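Local coordinates for aldehyde dehydrogenase (Burkholderia vietnamiensis, PDB 5KF0), which probably catalyses the NAD(P)+-dependent oxidation of an aldehyde to the corresponding carboxylic acid, as other aldehyde dehydrogenases do, and binds NADPH, at residues His170-Pro174 with Glu465-Ile471; Ser238-Trp243 with Leu256-Gly260; Ser292-Arg298 with Leu383-Phe389; Phe413-Val419 with Leu434-Gly438. All coordinates share one frame; numbering follows the deposited sequence.

Contact 1. Residues His170-Pro174 with Glu465-Ile471; sequences HKVAP and EGIRYAI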
# COMPACT_ATOMS: atom_id res chain seq x y z
N HIS A 170 -17.79 -5.83 -15.36
CA HIS A 170 -17.21 -4.95 -14.36
C HIS A 170 -18.01 -4.93 -13.06
O HIS A 170 -17.53 -4.35 -12.08
CB HIS A 170 -17.04 -3.53 -14.93
CG HIS A 170 -15.73 -3.34 -15.63
ND1 HIS A 170 -14.53 -3.28 -14.95
CD2 HIS A 170 -15.41 -3.28 -16.95
CE1 HIS A 170 -13.54 -3.16 -15.81
NE2 HIS A 170 -14.05 -3.15 -17.03
N LYS A 171 -19.18 -5.56 -13.02
CA LYS A 171 -19.90 -5.78 -11.77
C LYS A 171 -19.85 -7.23 -11.32
O LYS A 171 -19.54 -7.51 -10.16
CB LYS A 171 -21.36 -5.32 -11.92
CG LYS A 171 -21.48 -3.86 -12.42
CD LYS A 171 -22.94 -3.37 -12.42
CE LYS A 171 -23.06 -2.04 -13.19
NZ LYS A 171 -22.27 -0.94 -12.53
N VAL A 172 -20.12 -8.16 -12.25
CA VAL A 172 -20.17 -9.59 -11.94
C VAL A 172 -18.82 -10.09 -11.46
O VAL A 172 -18.72 -10.80 -10.45
CB VAL A 172 -20.64 -10.37 -13.17
CG1 VAL A 172 -20.45 -11.88 -12.97
CG2 VAL A 172 -22.10 -10.04 -13.49
N ALA A 173 -17.75 -9.78 -12.21
CA ALA A 173 -16.45 -10.37 -11.88
C ALA A 173 -15.94 -9.91 -10.53
O ALA A 173 -15.49 -10.76 -9.74
CB ALA A 173 -15.45 -10.09 -13.01
N PRO A 174 -15.98 -8.62 -10.18
CA PRO A 174 -15.56 -8.22 -8.82
C PRO A 174 -16.48 -8.76 -7.74
O PRO A 174 -16.00 -9.06 -6.64
CB PRO A 174 -15.58 -6.69 -8.85
CG PRO A 174 -15.90 -6.28 -10.24
CD PRO A 174 -16.30 -7.46 -11.05
N GLU A 465 -15.26 2.11 -11.04
CA GLU A 465 -15.09 0.71 -11.38
C GLU A 465 -13.65 0.48 -11.84
O GLU A 465 -12.78 1.34 -11.65
CB GLU A 465 -16.15 0.27 -12.40
CG GLU A 465 -17.52 0.12 -11.71
CD GLU A 465 -18.60 -0.45 -12.60
OE1 GLU A 465 -18.45 -0.39 -13.84
OE2 GLU A 465 -19.61 -0.93 -12.06
N GLY A 466 -13.39 -0.70 -12.42
CA GLY A 466 -12.05 -1.25 -12.40
C GLY A 466 -11.97 -2.18 -11.20
O GLY A 466 -12.45 -1.83 -10.13
N ILE A 467 -11.40 -3.38 -11.37
CA ILE A 467 -11.68 -4.48 -10.45
C ILE A 467 -11.36 -4.11 -9.00
O ILE A 467 -12.18 -4.34 -8.11
CB ILE A 467 -10.91 -5.74 -10.87
CG1 ILE A 467 -11.40 -6.25 -12.23
CG2 ILE A 467 -11.05 -6.81 -9.76
CD1 ILE A 467 -12.90 -6.51 -12.31
N ARG A 468 -10.16 -3.59 -8.74
CA ARG A 468 -9.79 -3.24 -7.37
C ARG A 468 -10.81 -2.31 -6.72
O ARG A 468 -11.13 -2.44 -5.53
CB ARG A 468 -8.42 -2.56 -7.33
CG ARG A 468 -7.25 -3.47 -7.57
CD ARG A 468 -5.96 -2.65 -7.69
NE ARG A 468 -5.85 -1.69 -6.59
CZ ARG A 468 -4.95 -0.71 -6.55
NH1 ARG A 468 -4.08 -0.57 -7.55
NH2 ARG A 468 -4.92 0.13 -5.53
N TYR A 469 -11.31 -1.34 -7.49
CA TYR A 469 -12.15 -0.29 -6.95
C TYR A 469 -13.57 -0.79 -6.76
O TYR A 469 -14.23 -0.43 -5.77
CB TYR A 469 -12.03 0.94 -7.87
CG TYR A 469 -10.57 1.10 -8.21
CD1 TYR A 469 -10.05 0.66 -9.43
CD2 TYR A 469 -9.67 1.57 -7.25
CE1 TYR A 469 -8.69 0.73 -9.70
CE2 TYR A 469 -8.32 1.64 -7.52
CZ TYR A 469 -7.84 1.23 -8.73
OH TYR A 469 -6.49 1.31 -8.98
N ALA A 470 -14.03 -1.67 -7.65
CA ALA A 470 -15.32 -2.32 -7.45
C ALA A 470 -15.30 -3.22 -6.22
O ALA A 470 -16.28 -3.24 -5.45
CB ALA A 470 -15.69 -3.10 -8.71
N ILE A 471 -14.22 -3.97 -6.01
CA ILE A 471 -14.10 -4.81 -4.81
C ILE A 471 -14.22 -3.96 -3.55
O ILE A 471 -14.87 -4.36 -2.58
CB ILE A 471 -12.78 -5.61 -4.84
CG1 ILE A 471 -12.85 -6.71 -5.90
CG2 ILE A 471 -12.49 -6.24 -3.46
CD1 ILE A 471 -11.52 -7.45 -6.09
O HOH W 1 -14.80 -3.25 -12.16
O HOH W 2 -20.48 -1.34 -15.42

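Contact 2. Residues Ser238-Trp243 with Leu256-Gly260; sequences SPAVGW and LELGG. With NDP (NADPH dihydro-nicotinamide-adenine-dinucleotide phosphate), chain E.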
# COMPACT_ATOMS: atom_id res chain seq x y z
N SER A 238 -27.70 5.83 -18.18
CA SER A 238 -27.81 7.26 -18.47
C SER A 238 -27.85 8.08 -17.19
O SER A 238 -28.36 7.64 -16.15
CB SER A 238 -29.05 7.55 -19.31
OG SER A 238 -30.25 7.30 -18.58
N PRO A 239 -27.29 9.30 -17.23
CA PRO A 239 -27.35 10.18 -16.05
C PRO A 239 -28.77 10.43 -15.58
O PRO A 239 -29.02 10.42 -14.37
CB PRO A 239 -26.68 11.48 -16.53
CG PRO A 239 -25.85 11.10 -17.70
CD PRO A 239 -26.41 9.82 -18.29
N ALA A 240 -29.72 10.66 -16.50
CA ALA A 240 -31.08 10.97 -16.09
C ALA A 240 -31.66 9.84 -15.24
O ALA A 240 -32.39 10.09 -14.27
CB ALA A 240 -31.97 11.23 -17.30
N VAL A 241 -31.36 8.59 -15.60
CA VAL A 241 -31.86 7.47 -14.81
C VAL A 241 -31.06 7.32 -13.52
O VAL A 241 -31.64 7.15 -12.44
CB VAL A 241 -31.81 6.17 -15.64
CG1 VAL A 241 -32.10 4.96 -14.75
CG2 VAL A 241 -32.82 6.25 -16.79
N GLY A 242 -29.73 7.35 -13.62
CA GLY A 242 -28.89 7.06 -12.47
C GLY A 242 -29.15 7.97 -11.29
O GLY A 242 -29.26 7.52 -10.15
N TRP A 243 -29.24 9.28 -11.53
CA TRP A 243 -29.46 10.20 -10.42
C TRP A 243 -30.86 10.04 -9.83
O TRP A 243 -31.05 10.24 -8.63
CB TRP A 243 -29.21 11.64 -10.87
CG TRP A 243 -27.77 11.89 -11.22
CD1 TRP A 243 -27.26 12.24 -12.44
CD2 TRP A 243 -26.64 11.78 -10.33
NE1 TRP A 243 -25.89 12.36 -12.37
CE2 TRP A 243 -25.49 12.09 -11.08
CE3 TRP A 243 -26.51 11.48 -8.97
CZ2 TRP A 243 -24.20 12.09 -10.52
CZ3 TRP A 243 -25.23 11.47 -8.41
CH2 TRP A 243 -24.09 11.78 -9.19
N LEU A 256 -22.64 4.86 -9.22
CA LEU A 256 -23.21 5.29 -10.50
C LEU A 256 -22.11 5.44 -11.54
O LEU A 256 -21.13 6.15 -11.30
CB LEU A 256 -23.95 6.63 -10.36
CG LEU A 256 -25.11 6.66 -9.37
CD1 LEU A 256 -25.67 8.08 -9.32
CD2 LEU A 256 -26.21 5.66 -9.76
N GLU A 257 -22.29 4.80 -12.69
CA GLU A 257 -21.40 4.94 -13.85
C GLU A 257 -22.24 5.50 -14.99
O GLU A 257 -23.02 4.77 -15.59
CB GLU A 257 -20.78 3.59 -14.22
CG GLU A 257 -19.68 3.12 -13.27
CD GLU A 257 -18.35 3.80 -13.54
OE1 GLU A 257 -18.24 4.61 -14.49
OE2 GLU A 257 -17.40 3.53 -12.76
N LEU A 258 -22.09 6.79 -15.29
CA LEU A 258 -23.03 7.46 -16.19
C LEU A 258 -22.34 7.97 -17.45
O LEU A 258 -21.38 7.36 -17.93
CB LEU A 258 -23.75 8.58 -15.43
CG LEU A 258 -24.20 8.15 -14.02
CD1 LEU A 258 -24.71 9.33 -13.22
CD2 LEU A 258 -25.28 7.05 -14.08
N GLY A 259 -22.84 9.07 -18.02
CA GLY A 259 -22.41 9.49 -19.34
C GLY A 259 -21.80 10.89 -19.39
O GLY A 259 -21.56 11.49 -18.34
N GLY A 260 -21.55 11.41 -20.59
CA GLY A 260 -20.96 12.74 -20.70
C GLY A 260 -20.79 13.13 -22.16
O GLY A 260 -21.20 12.41 -23.07
PA NDP E . -30.43 3.67 -19.83
O1A NDP E . -30.26 4.60 -18.68
O2A NDP E . -31.59 4.06 -20.74
O5B NDP E . -30.63 2.16 -19.36
C5B NDP E . -29.54 1.55 -18.62
C4B NDP E . -30.10 0.42 -17.79
O4B NDP E . -30.94 0.96 -16.75
C3B NDP E . -30.98 -0.58 -18.56
O3B NDP E . -30.82 -1.89 -18.03
C2B NDP E . -32.38 -0.06 -18.26
O2B NDP E . -33.43 -1.05 -18.37
C1B NDP E . -32.19 0.30 -16.79
N9A NDP E . -33.21 1.19 -16.26
C8A NDP E . -33.69 2.36 -16.78
N7A NDP E . -34.57 2.97 -16.02
C5A NDP E . -34.68 2.13 -14.92
C6A NDP E . -35.44 2.21 -13.73
N6A NDP E . -36.30 3.20 -13.46
N1A NDP E . -35.30 1.22 -12.83
C2A NDP E . -34.45 0.22 -13.09
N3A NDP E . -33.69 0.03 -14.17
C4A NDP E . -33.85 1.03 -15.05
O3 NDP E . -29.08 3.63 -20.67
PN NDP E . -28.67 2.93 -22.04
O1N NDP E . -28.90 1.47 -21.94
O2N NDP E . -29.40 3.65 -23.14
O5D NDP E . -27.11 3.19 -22.16
C5D NDP E . -26.51 4.42 -22.58
C4D NDP E . -26.12 5.22 -21.36
O4D NDP E . -25.20 4.45 -20.54
C3D NDP E . -25.40 6.52 -21.72
O3D NDP E . -25.83 7.62 -20.92
C2D NDP E . -23.94 6.16 -21.47
O2D NDP E . -23.05 7.25 -21.23
C1D NDP E . -24.07 5.25 -20.26
N1N NDP E . -22.86 4.43 -20.17
C2N NDP E . -22.01 4.53 -19.09
C3N NDP E . -20.81 3.92 -19.05
C7N NDP E . -19.93 3.95 -17.85
O7N NDP E . -19.23 2.96 -17.62
N7N NDP E . -19.88 5.06 -17.12
C4N NDP E . -20.31 3.20 -20.25
C5N NDP E . -21.42 2.88 -21.19
C6N NDP E . -22.57 3.54 -21.15
P2B NDP E . -34.17 -1.34 -19.80
O1X NDP E . -33.44 -0.59 -20.86
O2X NDP E . -34.16 -2.83 -19.89
O3X NDP E . -35.60 -0.86 -19.64

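Contact 3. Residues Ser292-Arg298 with Leu383-Phe389; sequences SCIGVQR and LYRKEAF. With NDP (NADPH dihydro-nicotinamide-adenine-dinucleotide phosphate), chain E.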
# COMPACT_ATOMS: atom_id res chain seq x y z
N SER A 292 -20.79 5.31 -27.06
CA SER A 292 -19.83 5.04 -26.00
C SER A 292 -19.95 6.14 -24.95
O SER A 292 -20.08 7.32 -25.30
CB SER A 292 -18.39 5.02 -26.53
OG SER A 292 -17.45 5.03 -25.45
N CYS A 293 -19.87 5.75 -23.67
CA CYS A 293 -19.90 6.72 -22.59
C CYS A 293 -18.66 7.62 -22.56
O CYS A 293 -18.68 8.62 -21.83
CB CYS A 293 -20.04 6.01 -21.24
SG CYS A 293 -18.99 4.56 -21.06
N ILE A 294 -17.62 7.30 -23.32
CA ILE A 294 -16.46 8.18 -23.44
C ILE A 294 -16.14 8.45 -24.90
O ILE A 294 -15.00 8.76 -25.25
CB ILE A 294 -15.23 7.62 -22.70
CG1 ILE A 294 -15.05 6.11 -22.97
CG2 ILE A 294 -15.32 7.93 -21.19
CD1 ILE A 294 -13.82 5.51 -22.27
N GLY A 295 -17.16 8.35 -25.76
CA GLY A 295 -16.98 8.74 -27.14
C GLY A 295 -16.60 10.21 -27.26
O GLY A 295 -17.03 11.05 -26.46
N VAL A 296 -15.75 10.51 -28.23
CA VAL A 296 -15.35 11.89 -28.47
C VAL A 296 -16.52 12.65 -29.08
O VAL A 296 -16.96 12.35 -30.20
CB VAL A 296 -14.11 11.96 -29.37
CG1 VAL A 296 -13.84 13.42 -29.82
CG2 VAL A 296 -12.89 11.36 -28.64
N GLN A 297 -17.00 13.67 -28.37
CA GLN A 297 -18.06 14.53 -28.86
C GLN A 297 -17.58 15.92 -29.23
O GLN A 297 -18.13 16.53 -30.14
CB GLN A 297 -19.18 14.64 -27.82
CG GLN A 297 -20.46 15.35 -28.30
CD GLN A 297 -21.58 15.24 -27.27
OE1 GLN A 297 -21.72 14.21 -26.60
NE2 GLN A 297 -22.38 16.29 -27.15
N ARG A 298 -16.54 16.43 -28.55
CA ARG A 298 -16.05 17.78 -28.76
C ARG A 298 -14.56 17.71 -29.00
O ARG A 298 -13.84 17.02 -28.29
CB ARG A 298 -16.35 18.67 -27.53
CG ARG A 298 -17.83 18.77 -27.19
CD ARG A 298 -18.06 19.65 -25.96
NE ARG A 298 -17.64 18.99 -24.73
CZ ARG A 298 -17.11 19.60 -23.68
NH1 ARG A 298 -16.88 20.92 -23.71
NH2 ARG A 298 -16.77 18.89 -22.61
N LEU A 383 -26.62 19.97 -29.02
CA LEU A 383 -25.59 19.14 -29.62
C LEU A 383 -24.26 19.30 -28.90
O LEU A 383 -23.45 18.37 -28.89
CB LEU A 383 -25.44 19.47 -31.10
CG LEU A 383 -24.55 18.52 -31.91
CD1 LEU A 383 -25.23 17.16 -32.03
CD2 LEU A 383 -24.25 19.08 -33.28
N TYR A 384 -24.01 20.48 -28.32
CA TYR A 384 -22.78 20.72 -27.58
C TYR A 384 -22.85 20.15 -26.17
O TYR A 384 -21.92 19.47 -25.71
CB TYR A 384 -22.48 22.23 -27.52
CG TYR A 384 -21.06 22.51 -27.07
CD1 TYR A 384 -20.04 22.68 -27.99
CD2 TYR A 384 -20.74 22.56 -25.71
CE1 TYR A 384 -18.74 22.90 -27.59
CE2 TYR A 384 -19.44 22.79 -25.30
CZ TYR A 384 -18.45 22.96 -26.24
OH TYR A 384 -17.14 23.16 -25.84
N ARG A 385 -23.96 20.41 -25.47
CA ARG A 385 -24.03 20.26 -24.02
C ARG A 385 -24.62 18.94 -23.55
O ARG A 385 -24.31 18.51 -22.43
CB ARG A 385 -24.87 21.39 -23.42
CG ARG A 385 -24.37 22.78 -23.77
CD ARG A 385 -24.83 23.83 -22.75
NE ARG A 385 -24.08 23.72 -21.49
CZ ARG A 385 -22.87 24.23 -21.30
NH1 ARG A 385 -22.25 24.86 -22.30
NH2 ARG A 385 -22.27 24.09 -20.13
N LYS A 386 -25.50 18.33 -24.33
CA LYS A 386 -26.07 17.06 -23.91
C LYS A 386 -25.25 15.91 -24.48
O LYS A 386 -24.34 16.11 -25.29
CB LYS A 386 -27.54 16.97 -24.34
CG LYS A 386 -28.42 18.10 -23.81
CD LYS A 386 -29.88 17.85 -24.18
CE LYS A 386 -30.79 18.94 -23.65
NZ LYS A 386 -30.75 19.01 -22.17
N GLU A 387 -25.58 14.69 -24.06
CA GLU A 387 -24.82 13.52 -24.50
C GLU A 387 -25.31 13.08 -25.88
O GLU A 387 -26.42 12.55 -26.01
CB GLU A 387 -24.93 12.39 -23.48
CG GLU A 387 -24.04 11.20 -23.85
CD GLU A 387 -24.04 10.13 -22.77
OE1 GLU A 387 -23.04 9.38 -22.68
OE2 GLU A 387 -25.04 10.02 -22.03
N ALA A 388 -24.48 13.28 -26.90
CA ALA A 388 -24.90 12.98 -28.27
C ALA A 388 -25.22 11.50 -28.44
O ALA A 388 -26.27 11.13 -28.98
CB ALA A 388 -23.80 13.40 -29.25
N PHE A 389 -24.33 10.63 -27.96
CA PHE A 389 -24.45 9.17 -28.07
C PHE A 389 -24.80 8.75 -29.49
O PHE A 389 -25.73 7.96 -29.74
CB PHE A 389 -25.45 8.61 -27.06
CG PHE A 389 -24.92 7.41 -26.35
CD1 PHE A 389 -23.84 7.55 -25.49
CD2 PHE A 389 -25.42 6.13 -26.59
CE1 PHE A 389 -23.30 6.46 -24.84
CE2 PHE A 389 -24.87 5.03 -25.95
CZ PHE A 389 -23.81 5.19 -25.08
PA NDP E . -30.43 3.67 -19.83
O1A NDP E . -30.26 4.60 -18.68
O2A NDP E . -31.59 4.06 -20.74
O5B NDP E . -30.63 2.16 -19.36
C5B NDP E . -29.54 1.55 -18.62
C4B NDP E . -30.10 0.42 -17.79
O4B NDP E . -30.94 0.96 -16.75
C3B NDP E . -30.98 -0.58 -18.56
O3B NDP E . -30.82 -1.89 -18.03
C2B NDP E . -32.38 -0.06 -18.26
O2B NDP E . -33.43 -1.05 -18.37
C1B NDP E . -32.19 0.30 -16.79
N9A NDP E . -33.21 1.19 -16.26
C8A NDP E . -33.69 2.36 -16.78
N7A NDP E . -34.57 2.97 -16.02
C5A NDP E . -34.68 2.13 -14.92
C6A NDP E . -35.44 2.21 -13.73
N6A NDP E . -36.30 3.20 -13.46
N1A NDP E . -35.30 1.22 -12.83
C2A NDP E . -34.45 0.22 -13.09
N3A NDP E . -33.69 0.03 -14.17
C4A NDP E . -33.85 1.03 -15.05
O3 NDP E . -29.08 3.63 -20.67
PN NDP E . -28.67 2.93 -22.04
O1N NDP E . -28.90 1.47 -21.94
O2N NDP E . -29.40 3.65 -23.14
O5D NDP E . -27.11 3.19 -22.16
C5D NDP E . -26.51 4.42 -22.58
C4D NDP E . -26.12 5.22 -21.36
O4D NDP E . -25.20 4.45 -20.54
C3D NDP E . -25.40 6.52 -21.72
O3D NDP E . -25.83 7.62 -20.92
C2D NDP E . -23.94 6.16 -21.47
O2D NDP E . -23.05 7.25 -21.23
C1D NDP E . -24.07 5.25 -20.26
N1N NDP E . -22.86 4.43 -20.17
C2N NDP E . -22.01 4.53 -19.09
C3N NDP E . -20.81 3.92 -19.05
C7N NDP E . -19.93 3.95 -17.85
O7N NDP E . -19.23 2.96 -17.62
N7N NDP E . -19.88 5.06 -17.12
C4N NDP E . -20.31 3.20 -20.25
C5N NDP E . -21.42 2.88 -21.19
C6N NDP E . -22.57 3.54 -21.15
P2B NDP E . -34.17 -1.34 -19.80
O1X NDP E . -33.44 -0.59 -20.86
O2X NDP E . -34.16 -2.83 -19.89
O3X NDP E . -35.60 -0.86 -19.64
O HOH W 3 -21.07 9.73 -24.58
O HOH W 4 -21.69 11.41 -26.74

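Contact 4. Residues Phe413-Val419 with Leu434-Gly438; sequences FGLQAGV and LEVGG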
# COMPACT_ATOMS: atom_id res chain seq x y z
N PHE A 413 -20.94 17.57 -17.22
CA PHE A 413 -20.37 16.24 -17.13
C PHE A 413 -18.88 16.30 -16.83
O PHE A 413 -18.27 17.37 -16.79
CB PHE A 413 -20.65 15.48 -18.44
CG PHE A 413 -22.11 15.37 -18.74
CD1 PHE A 413 -22.94 14.61 -17.92
CD2 PHE A 413 -22.68 16.06 -19.82
CE1 PHE A 413 -24.31 14.51 -18.18
CE2 PHE A 413 -24.05 15.96 -20.09
CZ PHE A 413 -24.86 15.18 -19.25
N GLY A 414 -18.31 15.12 -16.57
CA GLY A 414 -16.90 15.03 -16.23
C GLY A 414 -16.43 13.59 -16.14
O GLY A 414 -15.99 13.14 -15.07
N LEU A 415 -16.49 12.85 -17.25
CA LEU A 415 -16.10 11.45 -17.20
C LEU A 415 -14.62 11.32 -17.57
O LEU A 415 -13.79 11.09 -16.68
CB LEU A 415 -17.01 10.60 -18.10
CG LEU A 415 -17.30 9.19 -17.54
CD1 LEU A 415 -18.37 8.48 -18.36
CD2 LEU A 415 -16.03 8.35 -17.47
N GLN A 416 -14.27 11.47 -18.85
CA GLN A 416 -12.86 11.55 -19.23
C GLN A 416 -12.66 12.66 -20.25
O GLN A 416 -13.60 13.07 -20.94
CB GLN A 416 -12.32 10.20 -19.77
CG GLN A 416 -12.36 9.12 -18.66
CD GLN A 416 -11.54 7.86 -18.90
OE1 GLN A 416 -11.25 7.14 -17.94
NE2 GLN A 416 -11.20 7.56 -20.16
N ALA A 417 -11.42 13.14 -20.32
CA ALA A 417 -10.98 14.09 -21.34
C ALA A 417 -9.63 13.61 -21.86
O ALA A 417 -8.90 12.92 -21.15
CB ALA A 417 -10.84 15.52 -20.78
N GLY A 418 -9.30 13.99 -23.10
CA GLY A 418 -8.02 13.65 -23.69
C GLY A 418 -7.27 14.90 -24.12
O GLY A 418 -7.87 15.90 -24.52
N VAL A 419 -5.94 14.84 -24.03
CA VAL A 419 -5.08 15.96 -24.43
C VAL A 419 -3.91 15.40 -25.23
O VAL A 419 -3.06 14.69 -24.68
CB VAL A 419 -4.54 16.77 -23.24
CG1 VAL A 419 -3.78 17.99 -23.77
CG2 VAL A 419 -5.66 17.19 -22.29
N LEU A 434 -8.69 19.83 -15.06
CA LEU A 434 -9.83 19.20 -15.72
C LEU A 434 -10.64 18.43 -14.69
O LEU A 434 -10.13 17.49 -14.07
CB LEU A 434 -9.37 18.28 -16.85
CG LEU A 434 -8.81 19.04 -18.06
CD1 LEU A 434 -8.34 18.04 -19.13
CD2 LEU A 434 -9.85 20.02 -18.64
N GLU A 435 -11.91 18.82 -14.52
CA GLU A 435 -12.77 18.19 -13.51
C GLU A 435 -13.43 16.96 -14.14
O GLU A 435 -14.60 16.96 -14.54
CB GLU A 435 -13.80 19.17 -12.96
CG GLU A 435 -14.47 18.59 -11.71
CD GLU A 435 -15.38 19.55 -10.98
OE1 GLU A 435 -15.59 20.69 -11.44
OE2 GLU A 435 -15.89 19.14 -9.91
N VAL A 436 -12.63 15.89 -14.21
CA VAL A 436 -13.03 14.63 -14.81
C VAL A 436 -12.49 13.50 -13.93
O VAL A 436 -11.59 13.69 -13.11
CB VAL A 436 -12.49 14.47 -16.25
CG1 VAL A 436 -13.09 15.51 -17.19
CG2 VAL A 436 -10.97 14.61 -16.26
N GLY A 437 -13.06 12.32 -14.13
CA GLY A 437 -12.50 11.14 -13.47
C GLY A 437 -11.11 10.82 -13.98
O GLY A 437 -10.20 10.53 -13.20
N GLY A 438 -10.92 10.88 -15.30
CA GLY A 438 -9.64 10.52 -15.88
C GLY A 438 -9.23 11.43 -17.03
O GLY A 438 -10.06 11.80 -17.87

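Contact 1. Residues His170-Pro174 with Glu465-Ile471
Helix 164-178 crosses the start of helix 467-473 where P174 packs on A470 and I467, the axes of the two short segments being 9.2 Å apart at -71°. P174 CG lies 3.5 Å from A470 CB. I467 meets the proline at about a right angle and touches it with its outermost branch, CD1 being 3.7 Å from P174 CG. I471 CG1 extends the apolar patch to P174 CB. Helix 164-178 is the connection between parallel strands 155-158 and 182-185 of the coenzyme-binding sheet, so the packing joins the late helix 467-473 to the Rossmann-like coenzyme domain. The side toward the coenzyme is polar. The chain of K171 runs extended until its last torsion (chi4 -63°) turns NZ to E465 OE2, a salt bridge of 2.7 Å on the syn side of the carboxylate, 25° out of its plane. S234 and T236 of strand 232-236 also bond this NZ. Beside it, H170 ND1 meets a water at 2.8 Å in the ring plane; that water donates to H170 O at 2.9 Å and accepts weakly from the backbone N of G466, the N-cap of helix 467-473. D450 holds the other ring nitrogen, NE2.

Contact 2. Residues Ser238-Trp243 with Leu256-Gly260
W243 lies with one face over two leucine methyls, and this is the centre of the tight part of the contact. L256 CD1 stands 3.7 Å from the centroid of the six-membered ring, 23° off the normal, a CH-pi contact; L258 CD1 lies against the same face on its pyrrole side, 3.4 Å from W243 NE1, whose polar partner is the carbonyl of D459. G242 has no side chain, and L258 CD2 packs against its CA, bringing the helix down close on the end of strand 253-257. P239 belongs to the packed part as well, lying on L258 CB with its CG 3.6 Å from G259 N. The loose side is at A240, which is exposed and makes no contact with 256-260. The segments join helix and second strand of the beta-alpha-beta unit 232-236, 239-248, 253-257, and the coenzyme lies along the N-terminal end of the helix. S238, the N-cap residue, offers its backbone N at 2.9 Å and its OG at 2.7 Å to NADPH O1A. On the strand side the carboxamide N7N donates to L258 O at 2.9 Å, nearly straight at 177°, and to E257 OE1 at 3.1 Å. Two bonds from one helix N-terminus to a phosphate oxygen imply that the helix dipole probably stabilises its negative charge, while the paired acceptors on N7N restrict rotation of the carboxamide.

Contact 3. Residues Ser292-Arg298 with Leu383-Phe389
R298 and Y384 meet with guanidinium and ring planes 72° apart, their side chains crossing at about a right angle. R298 CD lies over one face of the phenol ring, 3.6 Å from the centroid and 22° off the normal. The bend of the arginine at chi3 then carries NH1 past the rim to donate to Y384 OH at 3.1 Å, in the guanidinium plane. The tyrosine OH also bonds E396, and the arginine nitrogens reach the carbonyls of R407, V408 and N261. Q297 works differently: CG is anti to the backbone N (chi1 -171°) and the chain stays extended, which carries the amide to the end of helix 382-385 and the loop that leaves it. NE2 gives a hydrogen at 2.7 Å to K386 O, in the amide plane, and another at 2.9 Å to L383 O, tilted from it. OE1 accepts from A388 N at 2.9 Å, with the donor well above the carbonyl plane. One amide thus ties helix 382-385 to K386 and A388 of the loop after it. That loop delivers E387 and F389 to the coenzyme: E387 OE1 accepts from NADPH O2D at 2.6 Å and OE2 from O3D at 2.8 Å, while the phenylalanine ring has S292 N over one face and the ribose carbon C3D over the opposite one. C293 SG is covalently bonded to NADPH C4N, at 2.1 Å. In this family a cysteine attacks the aldehyde and C4N carries the hydride; if C293 is that cysteine, the adduct implies an enzyme caught with both reacting centres occupied.

Contact 4. Residues Phe413-Val419 with Leu434-Gly438
Q416 stands beside G438, and its side chain can be followed outward from the backbone. CB is 3.4 Å from G438 O. CG, placed beside the backbone N (chi1 -64°), remains 3.6 Å from the same oxygen, and from there the chain is extended. At the tip OE1 passes 4.3 Å from G438 CA, with no CB on the glycine to obstruct it, and NE2 is held by the carbonyls of P445 and F447. The backbones beneath are joined more firmly. A417 N donates to G438 O at 3.1 Å, and Q416 CA-H points at that oxygen too. G438 N answers with a bond of 3.2 Å to L415 O. This reciprocal pair is a parallel beta bridge: strand 416-420, helix 424-433 and strand 438-441 make a beta-alpha-beta unit whose two strands are sheet neighbours, and G438 pairs on its other side with a strand of the second subunit, carrying the sheet across the interface. One residue earlier, G437 N bonds G414 O at 3.2 Å and shares its hydrogen weakly with L415 O, which thus receives two donors. The backbones stay close here: V436 CA is 3.3 Å from G414 O, a CA-H...O contact. V436 CG1 stays over the G414 backbone and L434 CD1 meets A417 CB at 3.9 Å, with V419 CG2 a little farther along the same methyl. L405 and V408 of helix 401-409 lie against L434, and L415, pointing away from segment 434-438, touches the bound NADPH.

Following the chain from its N terminus, contact 1 opens first, at 170-174, and closes last, at 465-471; the other three lie nested inside its 290-residue loop. Contact 2 closes a short loop within a beta-alpha-beta unit of the coenzyme-binding sheet. Contact 3 spans 84 residues, tying the loop before strand 298-302 to helix 382-385 and the loop after it; contact 4 closes another short crossover. These three follow in series and none cross. Contacts 2, 3 and 4 touch one another: E387 reaches G259 and G260, and F413 and L415 pack against residues of both contact 2 and contact 3. Contact 1 meets contact 2 through E465 and E257, tying the coenzyme-binding sheet to the returning C-terminal segment.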